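Local coordinates for telomeric DNA-binding factor trf1 (Schizosaccharomyces pombe, PDB 6K5S), which probably binds telomeric DNA as a member of the telomere repeat binding factor family, at residues Ile120-Thr133 against Val178-Lys190. Sequence-based numbering, arbitrary orientation.
Sequences ILTNQGTLYMELKT and VEKQIIEKCTARK
Arg189 reaches from helix 178-190 across to Met129, Glu130 and Thr133, and its chain can be followed atom by atom. CB rests against SD and CG of Met129; CG leaves anti to the backbone N (chi1 174°) and passes 3.5 Å from Thr133 OG1. CD also lies near Thr133 OG1, and NE passes by Met129 SD. Bends at chi2 and chi3 fold the guanidinium back over Met129, whose SD and CE lie over one of its faces, CE 3.3 Å from Arg189 NH2. In the guanidinium plane, NH1 and NH2 grip the Glu130 carboxylate end-on in a salt bridge, NH2 to OE2 at 3.1 Å, though the two planes are 54° apart and the nitrogens meet the oxygens from above the carboxylate plane. NH1 also donates to Thr133 OG1 (2.9 Å), which in turn bonds to Met129 O. Cut back to an alanine here, the residue would probably leave Glu130 without this counter-charge, Thr133 OG1 without its NH1 donor and Met129 without the guanidinium over its thioether.

Further toward the N-termini, Ile182 CD1 presses against Gly125 CA, which has no side chain to hold it off, and Ile120 CG2. The helix axes, 9.5 Å apart, run nearly parallel at 22°. Helices 102-113 and 208-222 pack on 122-133, while helix 159-166 packs against 178-190 through Glu179 and Ile183, within this all-helical domain.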
loop_
_atom_site.group_PDB
_atom_site.type_symbol
_atom_site.label_atom_id
_atom_site.label_comp_id
_atom_site.label_asym_id
_atom_site.label_seq_id
_atom_site.Cartn_x
_atom_site.Cartn_y
_atom_site.Cartn_z
ATOM N N ILE A 120 -29.061 10.510 11.298
ATOM C CA ILE A 120 -28.466 11.777 10.879
ATOM C C ILE A 120 -28.422 12.723 12.071
ATOM O O ILE A 120 -29.438 12.941 12.739
ATOM C CB ILE A 120 -29.248 12.402 9.721
ATOM C CG1 ILE A 120 -29.324 11.433 8.543
ATOM C CG2 ILE A 120 -28.567 13.699 9.291
ATOM C CD1 ILE A 120 -28.032 11.312 7.834
ATOM N N LEU A 121 -27.252 13.301 12.327
ATOM C CA LEU A 121 -27.032 14.191 13.455
ATOM C C LEU A 121 -26.952 15.646 13.000
ATOM O O LEU A 121 -26.648 15.941 11.840
ATOM C CB LEU A 121 -25.753 13.793 14.191
ATOM C CG LEU A 121 -25.824 12.325 14.619
ATOM C CD1 LEU A 121 -24.568 11.901 15.365
ATOM C CD2 LEU A 121 -27.070 12.107 15.476
ATOM N N THR A 122 -27.208 16.558 13.947
ATOM C CA THR A 122 -27.315 17.980 13.624
ATOM C C THR A 122 -26.036 18.528 13.003
ATOM O O THR A 122 -26.094 19.310 12.050
ATOM C CB THR A 122 -27.676 18.790 14.878
ATOM O OG1 THR A 122 -27.008 18.225 16.010
ATOM C CG2 THR A 122 -29.176 18.761 15.123
ATOM N N ASN A 123 -24.870 18.148 13.533
ATOM C CA ASN A 123 -23.626 18.663 12.971
ATOM C C ASN A 123 -23.342 18.108 11.578
ATOM O O ASN A 123 -22.701 18.789 10.773
ATOM C CB ASN A 123 -22.463 18.360 13.901
ATOM C CG ASN A 123 -22.509 19.208 15.155
ATOM O OD1 ASN A 123 -22.401 20.432 15.092
ATOM N ND2 ASN A 123 -22.700 18.563 16.301
ATOM N N GLN A 124 -23.767 16.871 11.295
ATOM C CA GLN A 124 -23.717 16.364 9.926
ATOM C C GLN A 124 -24.578 17.215 9.007
ATOM O O GLN A 124 -24.178 17.532 7.880
ATOM C CB GLN A 124 -24.197 14.914 9.879
ATOM C CG GLN A 124 -23.295 13.924 10.587
ATOM C CD GLN A 124 -23.954 12.564 10.746
ATOM O OE1 GLN A 124 -25.180 12.439 10.699
ATOM N NE2 GLN A 124 -23.144 11.541 10.918
ATOM N N GLY A 125 -25.783 17.562 9.471
ATOM C CA GLY A 125 -26.673 18.396 8.689
ATOM C C GLY A 125 -26.076 19.754 8.386
ATOM O O GLY A 125 -26.156 20.242 7.253
ATOM N N THR A 126 -25.487 20.397 9.401
ATOM C CA THR A 126 -24.830 21.683 9.173
ATOM C C THR A 126 -23.700 21.550 8.164
ATOM O O THR A 126 -23.544 22.399 7.271
ATOM C CB THR A 126 -24.298 22.245 10.493
ATOM O OG1 THR A 126 -25.399 22.557 11.346
ATOM C CG2 THR A 126 -23.471 23.509 10.243
ATOM N N LEU A 127 -22.899 20.494 8.286
ATOM C CA LEU A 127 -21.835 20.251 7.318
ATOM C C LEU A 127 -22.393 20.023 5.911
ATOM O O LEU A 127 -21.824 20.508 4.931
ATOM C CB LEU A 127 -21.005 19.056 7.763
ATOM C CG LEU A 127 -19.564 18.960 7.298
ATOM C CD1 LEU A 127 -18.811 20.284 7.551
ATOM C CD2 LEU A 127 -18.906 17.779 8.026
ATOM N N TYR A 128 -23.483 19.255 5.799
ATOM C CA TYR A 128 -24.162 19.050 4.520
ATOM C C TYR A 128 -24.514 20.386 3.863
ATOM O O TYR A 128 -24.266 20.596 2.668
ATOM C CB TYR A 128 -25.431 18.244 4.769
ATOM C CG TYR A 128 -25.987 17.438 3.625
ATOM C CD1 TYR A 128 -25.229 17.150 2.498
ATOM C CD2 TYR A 128 -27.279 16.953 3.683
ATOM C CE1 TYR A 128 -25.759 16.399 1.466
ATOM C CE2 TYR A 128 -27.807 16.195 2.655
ATOM C CZ TYR A 128 -27.042 15.922 1.556
ATOM O OH TYR A 128 -27.561 15.161 0.537
ATOM N N MET A 129 -25.139 21.283 4.633
ATOM C CA MET A 129 -25.583 22.563 4.096
ATOM C C MET A 129 -24.416 23.396 3.588
ATOM O O MET A 129 -24.531 24.058 2.542
ATOM C CB MET A 129 -26.358 23.339 5.166
ATOM C CG MET A 129 -26.800 24.747 4.754
ATOM S SD MET A 129 -27.595 25.647 6.141
ATOM C CE MET A 129 -26.269 25.794 7.308
ATOM N N GLU A 130 -23.311 23.435 4.346
ATOM C CA GLU A 130 -22.151 24.214 3.920
ATOM C C GLU A 130 -21.480 23.586 2.704
ATOM O O GLU A 130 -20.952 24.296 1.841
ATOM C CB GLU A 130 -21.137 24.350 5.067
ATOM C CG GLU A 130 -21.634 25.138 6.306
ATOM C CD GLU A 130 -22.067 26.580 6.008
ATOM O OE1 GLU A 130 -21.635 27.168 4.990
ATOM O OE2 GLU A 130 -22.852 27.143 6.807
ATOM N N LEU A 131 -21.438 22.262 2.643
ATOM C CA LEU A 131 -20.927 21.617 1.436
ATOM C C LEU A 131 -21.737 22.043 0.217
ATOM O O LEU A 131 -21.171 22.409 -0.818
ATOM C CB LEU A 131 -20.954 20.090 1.579
ATOM C CG LEU A 131 -20.515 19.372 0.290
ATOM C CD1 LEU A 131 -19.053 19.681 -0.054
ATOM C CD2 LEU A 131 -20.683 17.867 0.474
ATOM N N LYS A 132 -23.067 21.968 0.311
ATOM C CA LYS A 132 -23.909 22.363 -0.815
ATOM C C LYS A 132 -23.651 23.821 -1.192
ATOM O O LYS A 132 -23.600 24.165 -2.376
ATOM C CB LYS A 132 -25.389 22.142 -0.475
ATOM C CG LYS A 132 -25.769 20.649 -0.266
ATOM C CD LYS A 132 -27.192 20.521 0.312
ATOM C CE LYS A 132 -27.708 19.052 0.327
ATOM N NZ LYS A 132 -27.702 18.480 -1.048
ATOM N N THR A 133 -23.417 24.669 -0.196
ATOM C CA THR A 133 -23.139 26.079 -0.468
ATOM C C THR A 133 -21.842 26.246 -1.254
ATOM O O THR A 133 -21.790 27.016 -2.218
ATOM C CB THR A 133 -23.076 26.874 0.840
ATOM O OG1 THR A 133 -24.318 26.716 1.536
ATOM C CG2 THR A 133 -22.863 28.374 0.521
ATOM N N VAL A 178 -34.009 16.116 13.719
ATOM C CA VAL A 178 -32.817 16.604 13.025
ATOM C C VAL A 178 -33.078 16.709 11.528
ATOM O O VAL A 178 -32.737 17.710 10.886
ATOM C CB VAL A 178 -31.617 15.689 13.326
ATOM C CG1 VAL A 178 -30.467 15.972 12.374
ATOM C CG2 VAL A 178 -31.172 15.862 14.769
ATOM N N GLU A 179 -33.708 15.681 10.954
ATOM C CA GLU A 179 -33.979 15.681 9.520
ATOM C C GLU A 179 -34.832 16.881 9.114
ATOM O O GLU A 179 -34.515 17.586 8.143
ATOM C CB GLU A 179 -34.644 14.364 9.119
ATOM C CG GLU A 179 -33.651 13.214 8.891
ATOM C CD GLU A 179 -34.309 11.836 8.922
ATOM O OE1 GLU A 179 -35.547 11.754 9.128
ATOM O OE2 GLU A 179 -33.588 10.829 8.743
ATOM N N LYS A 180 -35.912 17.147 9.859
ATOM C CA LYS A 180 -36.748 18.294 9.520
ATOM C C LYS A 180 -36.031 19.611 9.777
ATOM O O LYS A 180 -36.246 20.578 9.038
ATOM C CB LYS A 180 -38.075 18.230 10.281
ATOM C CG LYS A 180 -38.763 16.886 10.122
ATOM C CD LYS A 180 -40.153 16.830 10.757
ATOM C CE LYS A 180 -40.072 16.381 12.205
ATOM N NZ LYS A 180 -39.756 17.546 13.081
ATOM N N GLN A 181 -35.156 19.668 10.783
ATOM C CA GLN A 181 -34.348 20.872 10.973
ATOM C C GLN A 181 -33.410 21.105 9.790
ATOM O O GLN A 181 -33.206 22.252 9.357
ATOM C CB GLN A 181 -33.552 20.773 12.271
ATOM C CG GLN A 181 -34.354 21.107 13.507
ATOM C CD GLN A 181 -35.005 22.464 13.398
ATOM O OE1 GLN A 181 -34.339 23.458 13.103
ATOM N NE2 GLN A 181 -36.317 22.515 13.622
ATOM N N ILE A 182 -32.810 20.030 9.264
ATOM C CA ILE A 182 -31.929 20.174 8.108
ATOM C C ILE A 182 -32.711 20.683 6.907
ATOM O O ILE A 182 -32.293 21.624 6.220
ATOM C CB ILE A 182 -31.229 18.842 7.784
ATOM C CG1 ILE A 182 -30.330 18.416 8.938
ATOM C CG2 ILE A 182 -30.425 18.983 6.501
ATOM C CD1 ILE A 182 -29.865 16.979 8.804
ATOM N N ILE A 183 -33.861 20.064 6.628
ATOM C CA ILE A 183 -34.671 20.525 5.510
ATOM C C ILE A 183 -34.988 22.008 5.662
ATOM O O ILE A 183 -34.873 22.786 4.706
ATOM C CB ILE A 183 -35.944 19.674 5.388
ATOM C CG1 ILE A 183 -35.564 18.233 5.056
ATOM C CG2 ILE A 183 -36.852 20.229 4.303
ATOM C CD1 ILE A 183 -36.723 17.352 4.882
ATOM N N GLU A 184 -35.346 22.432 6.875
ATOM C CA GLU A 184 -35.686 23.835 7.084
ATOM C C GLU A 184 -34.460 24.729 6.945
ATOM O O GLU A 184 -34.534 25.790 6.308
ATOM C CB GLU A 184 -36.347 24.016 8.449
ATOM C CG GLU A 184 -36.863 25.417 8.716
ATOM C CD GLU A 184 -37.859 25.447 9.864
ATOM O OE1 GLU A 184 -38.418 24.378 10.196
ATOM O OE2 GLU A 184 -38.077 26.535 10.438
ATOM N N LYS A 185 -33.318 24.307 7.507
ATOM C CA LYS A 185 -32.084 25.076 7.359
ATOM C C LYS A 185 -31.658 25.160 5.902
ATOM O O LYS A 185 -31.180 26.207 5.441
ATOM C CB LYS A 185 -30.962 24.454 8.192
ATOM C CG LYS A 185 -31.063 24.726 9.691
ATOM C CD LYS A 185 -30.066 23.899 10.503
ATOM C CE LYS A 185 -28.627 24.351 10.275
ATOM N NZ LYS A 185 -27.649 23.563 11.104
ATOM N N CYS A 186 -31.811 24.060 5.168
ATOM C CA CYS A 186 -31.423 24.040 3.765
ATOM C C CYS A 186 -32.320 24.941 2.924
ATOM O O CYS A 186 -31.824 25.667 2.055
ATOM C CB CYS A 186 -31.447 22.604 3.252
ATOM S SG CYS A 186 -29.944 21.709 3.651
ATOM N N THR A 187 -33.638 24.902 3.168
ATOM C CA THR A 187 -34.570 25.784 2.464
ATOM C C THR A 187 -34.184 27.246 2.643
ATOM O O THR A 187 -34.155 28.016 1.676
ATOM C CB THR A 187 -35.999 25.558 2.971
ATOM O OG1 THR A 187 -36.297 24.157 2.966
ATOM C CG2 THR A 187 -37.014 26.299 2.111
ATOM N N ALA A 188 -33.889 27.643 3.883
ATOM C CA ALA A 188 -33.478 29.016 4.167
ATOM C C ALA A 188 -32.172 29.375 3.466
ATOM O O ALA A 188 -32.016 30.503 2.976
ATOM C CB ALA A 188 -33.340 29.212 5.676
ATOM N N ARG A 189 -31.212 28.441 3.426
ATOM C CA ARG A 189 -29.940 28.720 2.768
ATOM C C ARG A 189 -30.119 28.846 1.258
ATOM O O ARG A 189 -29.496 29.708 0.619
ATOM C CB ARG A 189 -28.919 27.628 3.118
ATOM C CG ARG A 189 -27.602 27.749 2.375
ATOM C CD ARG A 189 -26.876 29.031 2.765
ATOM N NE ARG A 189 -26.620 29.096 4.206
ATOM C CZ ARG A 189 -25.525 28.629 4.797
ATOM N NH1 ARG A 189 -24.571 28.030 4.087
ATOM N NH2 ARG A 189 -25.385 28.743 6.111
ATOM N N LYS A 190 -30.988 28.017 0.675
ATOM C CA LYS A 190 -31.269 28.129 -0.754
ATOM C C LYS A 190 -31.809 29.515 -1.098
ATOM O O LYS A 190 -31.340 30.161 -2.042
ATOM C CB LYS A 190 -32.252 27.037 -1.174
ATOM C CG LYS A 190 -32.406 26.846 -2.668
ATOM C CD LYS A 190 -33.617 25.974 -2.967
ATOM C CE LYS A 190 -33.600 25.505 -4.405
ATOM N NZ LYS A 190 -34.886 24.859 -4.797
HETATM O O HOH W 1 -32.019 9.849 10.444
#